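PDB 7D86: PHD finger protein 14 from Danio rerio, which reads chromatin by binding histone H3, preferring the unmodified form, and represses PDGFRA expression, so helping to regulate mesenchymal cell proliferation. Local coordinates for residues C131-D136 and Q163-L168; C153-H158 and A183-H188. One frame throughout, in Å; residues are numbered along the deposited sequence.

Contact 1 of 2, residues C131-D136 and Q163-L168; sequences CSLCED and QREGLL. With ZN (zinc ion), chain D; EDO (1,2-ethanediol), chain H.
Arg-164 reaches from the last turn of helix 159-164 to the zinc knuckle of the second PHD finger, where its NH2 donates to Leu-133 O at 2.6 Å. Its CG lies anti to the backbone N (chi1 177°), carrying the chain closer to Glu-135 before a chi3 bend. The Leu-133 oxygen lies near the guanidinium plane (N-H...O angle 148°). Glu-135 comes over one face: its CG sits 3.5 Å above the guanidinium centre, and OE2 makes a salt bridge of 2.9 Å with NH1, though Glu-135 is poorly ordered. An alanine in place of Arg-164 would probably leave the Leu-133 carbonyl and the Glu-135 carboxylate without these mates. A long arginine with a forked guanidinium suits the place, serving a backbone oxygen and a carboxylate at once. Leu-133 and Leu-167 meet tip to tip, CD1 to CD1 at 3.7 Å, an apolar patch. Glu-165 joins the charge network by a long pair to Arg-164, its stronger partner being Arg-194. Gly-166 ends the helix in a Schellman motif, its positive phi easy for glycine. Within the knuckle, Cys-131 and Cys-134 bind zinc with His-158 and Cys-161, and Cys-131 SG also accepts the N-H of Leu-133 at 3.3 Å.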
ATOM      1  N   CYS A 131      13.316  -6.965  -6.317  1.00 33.06           N
ATOM      2  CA  CYS A 131      12.051  -7.522  -5.871  1.00 30.62           C
ATOM      3  C   CYS A 131      11.895  -8.939  -6.402  1.00 29.70           C
ATOM      4  O   CYS A 131      11.977  -9.173  -7.610  1.00 31.78           O
ATOM      5  CB  CYS A 131      10.887  -6.651  -6.334  1.00 27.04           C
ATOM      6  SG  CYS A 131       9.259  -7.374  -6.033  1.00 27.26           S
ATOM      7  N   SER A 132      11.661  -9.888  -5.498  1.00 28.41           N
ATOM      8  CA  SER A 132      11.522 -11.280  -5.900  1.00 29.10           C
ATOM      9  C   SER A 132      10.129 -11.617  -6.410  1.00 32.91           C
ATOM     10  O   SER A 132       9.920 -12.734  -6.899  1.00 36.82           O
ATOM     11  CB  SER A 132      11.861 -12.197  -4.721  1.00 32.36           C
ATOM     12  OG  SER A 132      10.992 -11.934  -3.628  1.00 33.98           O
ATOM     13  N   LEU A 133       9.175 -10.692  -6.310  1.00 30.96           N
ATOM     14  CA  LEU A 133       7.796 -10.961  -6.694  1.00 26.04           C
ATOM     15  C   LEU A 133       7.342 -10.214  -7.943  1.00 31.98           C
ATOM     16  O   LEU A 133       6.162 -10.305  -8.294  1.00 38.03           O
ATOM     17  CB  LEU A 133       6.861 -10.611  -5.534  1.00 26.57           C
ATOM     18  CG  LEU A 133       7.055 -11.458  -4.283  1.00 30.67           C
ATOM     19  CD1 LEU A 133       6.151 -10.952  -3.173  1.00 30.13           C
ATOM     20  CD2 LEU A 133       6.758 -12.905  -4.616  1.00 29.10           C
ATOM     21  N   CYS A 134       8.230  -9.488  -8.617  1.00 32.98           N
ATOM     22  CA  CYS A 134       7.805  -8.615  -9.708  1.00 33.28           C
ATOM     23  C   CYS A 134       7.275  -9.425 -10.890  1.00 36.33           C
ATOM     24  O   CYS A 134       7.892 -10.400 -11.324  1.00 39.65           O
ATOM     25  CB  CYS A 134       8.967  -7.726 -10.156  1.00 32.76           C
ATOM     26  SG  CYS A 134       8.790  -5.965  -9.723  1.00 31.68           S
ATOM     27  N   GLU A 135       6.116  -9.016 -11.409  1.00 40.96           N
ATOM     28  CA  GLU A 135       5.583  -9.660 -12.609  1.00 53.15           C
ATOM     29  C   GLU A 135       6.393  -9.279 -13.840  1.00 48.70           C
ATOM     30  O   GLU A 135       6.590 -10.098 -14.747  1.00 47.24           O
ATOM     31  CB  GLU A 135       4.116  -9.278 -12.808  1.00 64.33           C
ATOM     32  CG  GLU A 135       3.240  -9.534 -11.599  1.00 75.28           C
ATOM     33  CD  GLU A 135       1.903  -8.831 -11.693  1.00 84.62           C
ATOM     34  OE1 GLU A 135       1.077  -9.232 -12.537  1.00 89.23           O
ATOM     35  OE2 GLU A 135       1.685  -7.869 -10.926  1.00 87.94           O
ATOM     36  N   ASP A 136       6.873  -8.043 -13.883  1.00 42.07           N
ATOM     37  CA  ASP A 136       7.618  -7.517 -15.017  1.00 40.28           C
ATOM     38  C   ASP A 136       9.082  -7.388 -14.613  1.00 36.07           C
ATOM     39  O   ASP A 136       9.424  -6.572 -13.751  1.00 36.07           O
ATOM     40  CB  ASP A 136       7.046  -6.173 -15.458  1.00 39.27           C
ATOM     41  CG  ASP A 136       7.545  -5.748 -16.818  1.00 42.12           C
ATOM     42  OD1 ASP A 136       8.735  -5.966 -17.125  1.00 44.17           O
ATOM     43  OD2 ASP A 136       6.738  -5.192 -17.584  1.00 46.86           O
ATOM     44  N   GLN A 163       1.560  -6.929  -1.609  1.00 26.81           N
ATOM     45  CA  GLN A 163       0.125  -6.759  -1.403  1.00 26.79           C
ATOM     46  C   GLN A 163      -0.658  -7.665  -2.342  1.00 28.70           C
ATOM     47  O   GLN A 163      -1.648  -8.290  -1.941  1.00 31.29           O
ATOM     48  CB  GLN A 163      -0.276  -5.292  -1.617  1.00 28.87           C
ATOM     49  CG  GLN A 163      -1.730  -4.996  -1.262  1.00 32.40           C
ATOM     50  CD  GLN A 163      -2.177  -3.599  -1.667  1.00 38.91           C
ATOM     51  OE1 GLN A 163      -1.784  -3.084  -2.714  1.00 37.30           O
ATOM     52  NE2 GLN A 163      -3.006  -2.982  -0.833  1.00 36.84           N
ATOM     53  N   ARG A 164      -0.211  -7.752  -3.596  1.00 28.68           N
ATOM     54  CA  ARG A 164      -0.894  -8.561  -4.599  1.00 30.50           C
ATOM     55  C   ARG A 164      -0.887 -10.031  -4.213  1.00 31.59           C
ATOM     56  O   ARG A 164      -1.851 -10.758  -4.484  1.00 31.30           O
ATOM     57  CB  ARG A 164      -0.224  -8.352  -5.960  1.00 32.35           C
ATOM     58  CG  ARG A 164      -0.777  -9.178  -7.093  1.00 36.41           C
ATOM     59  CD  ARG A 164       0.114  -9.090  -8.328  1.00 41.04           C
ATOM     60  NE  ARG A 164       1.298  -9.934  -8.179  1.00 54.97           N
ATOM     61  CZ  ARG A 164       2.549  -9.484  -8.157  1.00 63.42           C
ATOM     62  NH1 ARG A 164       2.795  -8.190  -8.302  1.00 61.76           N
ATOM     63  NH2 ARG A 164       3.556 -10.335  -8.006  1.00 70.78           N
ATOM     64  N   GLU A 165       0.186 -10.485  -3.587  1.00 29.47           N
ATOM     65  CA  GLU A 165       0.301 -11.882  -3.181  1.00 27.19           C
ATOM     66  C   GLU A 165      -0.322 -12.160  -1.815  1.00 30.44           C
ATOM     67  O   GLU A 165      -0.211 -13.294  -1.317  1.00 29.16           O
ATOM     68  CB  GLU A 165       1.775 -12.296  -3.184  1.00 31.96           C
ATOM     69  CG  GLU A 165       2.399 -12.356  -4.572  1.00 36.80           C
ATOM     70  CD  GLU A 165       1.798 -13.459  -5.433  1.00 50.79           C
ATOM     71  OE1 GLU A 165       1.259 -14.436  -4.871  1.00 54.11           O
ATOM     72  OE2 GLU A 165       1.857 -13.349  -6.675  1.00 58.06           O
ATOM     73  N   GLY A 166      -0.971 -11.168  -1.205  1.00 27.37           N
ATOM     74  CA  GLY A 166      -1.651 -11.372   0.061  1.00 26.90           C
ATOM     75  C   GLY A 166      -0.721 -11.417   1.257  1.00 24.25           C
ATOM     76  O   GLY A 166      -1.033 -12.072   2.257  1.00 28.56           O
ATOM     77  N   LEU A 167       0.413 -10.733   1.184  1.00 26.90           N
ATOM     78  CA  LEU A 167       1.483 -10.892   2.169  1.00 24.10           C
ATOM     79  C   LEU A 167       1.552  -9.769   3.200  1.00 30.51           C
ATOM     80  O   LEU A 167       2.321  -9.879   4.159  1.00 29.38           O
ATOM     81  CB  LEU A 167       2.834 -11.006   1.449  1.00 25.19           C
ATOM     82  CG  LEU A 167       2.914 -12.131   0.413  1.00 29.11           C
ATOM     83  CD1 LEU A 167       4.283 -12.146  -0.237  1.00 30.27           C
ATOM     84  CD2 LEU A 167       2.624 -13.474   1.075  1.00 30.37           C
ATOM     85  N   LEU A 168       0.784  -8.694   3.034  1.00 27.59           N
ATOM     86  CA  LEU A 168       0.831  -7.561   3.952  1.00 26.27           C
ATOM     87  C   LEU A 168      -0.209  -7.747   5.044  1.00 29.48           C
ATOM     88  O   LEU A 168      -1.365  -8.078   4.762  1.00 29.57           O
ATOM     89  CB  LEU A 168       0.578  -6.240   3.220  1.00 26.72           C
ATOM     90  CG  LEU A 168       1.469  -5.901   2.029  1.00 26.04           C
ATOM     91  CD1 LEU A 168       1.104  -4.527   1.473  1.00 25.74           C
ATOM     92  CD2 LEU A 168       2.947  -5.948   2.438  1.00 25.82           C
TER
HETATM   93 ZN    ZN D 503       8.073  -5.911  -7.480  1.00 34.37          ZN
HETATM   94  C1  EDO H 507       4.448  -5.264 -10.922  1.00 49.48           C
HETATM   95  O1  EDO H 507       4.509  -6.620 -10.459  1.00 50.72           O
HETATM   96  C2  EDO H 507       5.262  -5.154 -12.204  1.00 47.92           C
HETATM   97  O2  EDO H 507       6.563  -5.710 -11.971  1.00 43.22           O

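Contact 2 of 2, residues C153-H158 and A183-H188; sequences CRSFFH and AYCKQH. With ZN (zinc ion), chain B; ZN (zinc ion), chain D.
Ser-155 and Cys-185 bring the two backbones nearest, their CA atoms 6.4 Å apart, and no hydrogen bond joins the segments, so side chains and a zinc ion carry the contact. Cys-153 SG and Cys-185 SG each bind the metal at 2.3 Å, and His-188 does so through ND1 at 2.1 Å. The sulfur of Cys-153 stands anti to the backbone N (chi1 -178°) and meets the imidazole of His-188 at its edge, in the ring plane, with SG 3.5 Å from CE1. Cys-185 holds its sulfur between the backbone N and the carbonyl carbon (chi1 69°), turned to the metal, while its CB packs on the CB of Ser-155 at 3.8 Å; a small serine allows this close approach. Cys-148 supplies the fourth ligand, completing one of the two zinc sites of the PHD-type 2 finger, whose cross-brace topology interleaves the ligands along the chain. Further along, in strand 156-158, the buried Phe-157 lays the rim of its ring against 183-188: CE1 lies 4.2 Å from Ala-183 CB, and CE2 is 4.0 Å from Cys-185 CB, both carbons near the ring plane. The short methyl of Ala-183 fits beside so bulky a ring, and Ile-146 of strand 145-147 touches both residues. At the end of 153-158, His-158 turns to the other zinc, which its ND1 binds at 2.1 Å.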
ATOM      1  N   CYS A 153      14.488 -13.811   8.156  1.00 41.90           N
ATOM      2  CA  CYS A 153      14.284 -14.072   6.737  1.00 37.77           C
ATOM      3  C   CYS A 153      14.628 -12.841   5.905  1.00 40.56           C
ATOM      4  O   CYS A 153      14.218 -11.721   6.221  1.00 46.82           O
ATOM      5  CB  CYS A 153      12.837 -14.487   6.472  1.00 32.88           C
ATOM      6  SG  CYS A 153      12.477 -14.883   4.739  1.00 33.37           S
ATOM      7  N   ARG A 154      15.377 -13.059   4.826  1.00 34.91           N
ATOM      8  CA  ARG A 154      15.736 -11.967   3.933  1.00 41.66           C
ATOM      9  C   ARG A 154      15.163 -12.192   2.536  1.00 42.49           C
ATOM     10  O   ARG A 154      15.911 -12.416   1.583  1.00 53.64           O
ATOM     11  CB  ARG A 154      17.260 -11.801   3.875  1.00 43.92           C
ATOM     12  CG  ARG A 154      17.913 -11.313   5.171  1.00 51.20           C
ATOM     13  CD  ARG A 154      17.572  -9.860   5.478  1.00 53.59           C
ATOM     14  NE  ARG A 154      16.245  -9.725   6.071  1.00 56.46           N
ATOM     15  CZ  ARG A 154      15.611  -8.573   6.243  1.00 55.01           C
ATOM     16  NH1 ARG A 154      14.404  -8.565   6.797  1.00 51.52           N
ATOM     17  NH2 ARG A 154      16.181  -7.433   5.869  1.00 51.31           N
ATOM     18  N   SER A 155      13.843 -12.144   2.413  1.00 36.93           N
ATOM     19  CA  SER A 155      13.164 -12.135   1.122  1.00 30.11           C
ATOM     20  C   SER A 155      12.659 -10.725   0.865  1.00 30.94           C
ATOM     21  O   SER A 155      11.961 -10.162   1.709  1.00 34.97           O
ATOM     22  CB  SER A 155      11.986 -13.110   1.098  1.00 36.69           C
ATOM     23  OG  SER A 155      12.422 -14.458   1.184  1.00 53.20           O
ATOM     24  N   PHE A 156      12.995 -10.164  -0.297  1.00 30.82           N
ATOM     25  CA  PHE A 156      12.687  -8.769  -0.599  1.00 29.99           C
ATOM     26  C   PHE A 156      11.621  -8.651  -1.683  1.00 29.36           C
ATOM     27  O   PHE A 156      11.601  -9.427  -2.645  1.00 27.94           O
ATOM     28  CB  PHE A 156      13.942  -8.015  -1.034  1.00 30.89           C
ATOM     29  CG  PHE A 156      15.005  -7.980   0.015  1.00 37.24           C
ATOM     30  CD1 PHE A 156      14.840  -7.219   1.162  1.00 44.34           C
ATOM     31  CD2 PHE A 156      16.162  -8.720  -0.130  1.00 40.42           C
ATOM     32  CE1 PHE A 156      15.822  -7.198   2.151  1.00 45.35           C
ATOM     33  CE2 PHE A 156      17.142  -8.697   0.849  1.00 45.01           C
ATOM     34  CZ  PHE A 156      16.967  -7.935   1.992  1.00 43.34           C
ATOM     35  N   PHE A 157      10.759  -7.647  -1.535  1.00 29.40           N
ATOM     36  CA  PHE A 157       9.705  -7.400  -2.509  1.00 24.87           C
ATOM     37  C   PHE A 157       9.176  -5.983  -2.349  1.00 23.41           C
ATOM     38  O   PHE A 157       9.238  -5.399  -1.266  1.00 23.67           O
ATOM     39  CB  PHE A 157       8.553  -8.408  -2.369  1.00 25.93           C
ATOM     40  CG  PHE A 157       8.383  -8.953  -0.974  1.00 28.05           C
ATOM     41  CD1 PHE A 157       7.914  -8.148   0.050  1.00 28.16           C
ATOM     42  CD2 PHE A 157       8.673 -10.283  -0.698  1.00 31.28           C
ATOM     43  CE1 PHE A 157       7.760  -8.655   1.343  1.00 34.11           C
ATOM     44  CE2 PHE A 157       8.514 -10.795   0.588  1.00 29.06           C
ATOM     45  CZ  PHE A 157       8.053  -9.977   1.604  1.00 30.31           C
ATOM     46  N   HIS A 158       8.649  -5.436  -3.444  1.00 25.60           N
ATOM     47  CA  HIS A 158       7.930  -4.173  -3.350  1.00 22.50           C
ATOM     48  C   HIS A 158       6.699  -4.356  -2.479  1.00 24.89           C
ATOM     49  O   HIS A 158       6.118  -5.442  -2.415  1.00 26.87           O
ATOM     50  CB  HIS A 158       7.486  -3.691  -4.737  1.00 25.21           C
ATOM     51  CG  HIS A 158       8.613  -3.375  -5.662  1.00 27.49           C
ATOM     52  ND1 HIS A 158       8.851  -4.090  -6.817  1.00 30.23           N
ATOM     53  CD2 HIS A 158       9.565  -2.414  -5.605  1.00 27.08           C
ATOM     54  CE1 HIS A 158       9.904  -3.583  -7.430  1.00 26.74           C
ATOM     55  NE2 HIS A 158      10.356  -2.566  -6.717  1.00 31.26           N
ATOM     56  N   ALA A 183       5.012  -7.811   7.120  1.00 24.20           N
ATOM     57  CA  ALA A 183       4.865  -8.607   5.915  1.00 27.15           C
ATOM     58  C   ALA A 183       5.691  -9.881   6.024  1.00 28.94           C
ATOM     59  O   ALA A 183       6.798  -9.874   6.566  1.00 28.67           O
ATOM     60  CB  ALA A 183       5.308  -7.831   4.678  1.00 27.99           C
ATOM     61  N   TYR A 184       5.154 -10.961   5.461  1.00 31.85           N
ATOM     62  CA  TYR A 184       5.808 -12.265   5.427  1.00 30.00           C
ATOM     63  C   TYR A 184       5.936 -12.735   3.988  1.00 32.65           C
ATOM     64  O   TYR A 184       5.016 -12.551   3.181  1.00 30.43           O
ATOM     65  CB  TYR A 184       5.025 -13.322   6.210  1.00 29.24           C
ATOM     66  CG  TYR A 184       4.948 -13.133   7.707  1.00 29.31           C
ATOM     67  CD1 TYR A 184       6.033 -12.671   8.438  1.00 33.43           C
ATOM     68  CD2 TYR A 184       3.781 -13.440   8.391  1.00 37.11           C
ATOM     69  CE1 TYR A 184       5.951 -12.513   9.820  1.00 34.72           C
ATOM     70  CE2 TYR A 184       3.684 -13.291   9.754  1.00 37.83           C
ATOM     71  CZ  TYR A 184       4.767 -12.823  10.465  1.00 32.89           C
ATOM     72  OH  TYR A 184       4.640 -12.669  11.818  1.00 36.52           O
ATOM     73  N   CYS A 185       7.058 -13.373   3.669  1.00 25.16           N
ATOM     74  CA  CYS A 185       7.149 -13.974   2.347  1.00 25.71           C
ATOM     75  C   CYS A 185       6.158 -15.135   2.248  1.00 26.58           C
ATOM     76  O   CYS A 185       5.526 -15.531   3.234  1.00 27.59           O
ATOM     77  CB  CYS A 185       8.571 -14.460   2.073  1.00 26.59           C
ATOM     78  SG  CYS A 185       9.042 -15.874   3.106  1.00 30.59           S
ATOM     79  N   LYS A 186       6.030 -15.697   1.045  1.00 28.10           N
ATOM     80  CA  LYS A 186       5.077 -16.791   0.849  1.00 26.85           C
ATOM     81  C   LYS A 186       5.399 -17.989   1.735  1.00 28.24           C
ATOM     82  O   LYS A 186       4.490 -18.692   2.187  1.00 28.84           O
ATOM     83  CB  LYS A 186       5.058 -17.228  -0.613  1.00 25.89           C
ATOM     84  CG  LYS A 186       4.550 -16.177  -1.591  1.00 26.34           C
ATOM     85  CD  LYS A 186       4.538 -16.740  -3.001  1.00 32.64           C
ATOM     86  CE  LYS A 186       4.264 -15.656  -4.030  1.00 42.74           C
ATOM     87  NZ  LYS A 186       4.292 -16.189  -5.421  1.00 46.98           N
ATOM     88  N   GLN A 187       6.678 -18.243   1.990  1.00 30.86           N
ATOM     89  CA  GLN A 187       7.015 -19.411   2.798  1.00 35.16           C
ATOM     90  C   GLN A 187       6.579 -19.240   4.248  1.00 29.23           C
ATOM     91  O   GLN A 187       6.268 -20.230   4.919  1.00 30.08           O
ATOM     92  CB  GLN A 187       8.513 -19.692   2.726  1.00 42.69           C
ATOM     93  CG  GLN A 187       8.907 -21.034   3.311  1.00 53.30           C
ATOM     94  CD  GLN A 187      10.401 -21.281   3.248  1.00 60.74           C
ATOM     95  OE1 GLN A 187      11.182 -20.379   2.942  1.00 60.72           O
ATOM     96  NE2 GLN A 187      10.807 -22.510   3.539  1.00 67.28           N
ATOM     97  N   HIS A 188       6.509 -18.005   4.737  1.00 26.93           N
ATOM     98  CA  HIS A 188       6.267 -17.749   6.150  1.00 25.73           C
ATOM     99  C   HIS A 188       4.901 -17.148   6.445  1.00 26.66           C
ATOM    100  O   HIS A 188       4.600 -16.875   7.611  1.00 28.58           O
ATOM    101  CB  HIS A 188       7.375 -16.839   6.693  1.00 26.11           C
ATOM    102  CG  HIS A 188       8.733 -17.474   6.655  1.00 32.26           C
ATOM    103  ND1 HIS A 188       9.846 -16.830   6.158  1.00 34.10           N
ATOM    104  CD2 HIS A 188       9.153 -18.702   7.046  1.00 36.34           C
ATOM    105  CE1 HIS A 188      10.892 -17.630   6.244  1.00 33.20           C
ATOM    106  NE2 HIS A 188      10.501 -18.772   6.784  1.00 34.83           N
TER
HETATM  107 ZN    ZN B 501      10.198 -15.153   5.003  1.00 32.86          ZN
HETATM  108 ZN    ZN D 503       8.073  -5.911  -7.480  1.00 34.37          ZN

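Overall arrangement
Contacts 1 and 2 belong to the same PHD-type 2 finger, their centres about 9 Å apart. Along the chain their segments alternate, 131-136, 153-158, 163-168 and 183-188, which is the interleaving expected of the PHD cross-brace. Strand 156-158, paired antiparallel with strand 145-147, runs straight into helix 159-164, so contact 2 leads directly into contact 1. His-158 lies at this junction and shares its zinc with the two cysteines of 131-136. Further ties include a probable hydrogen bond between Ser-132 OG and Phe-156 O, and packing of Leu-167 CB against the backbone O of Tyr-184. The two zinc sites are thus joined into one compact finger within the histone-binding region.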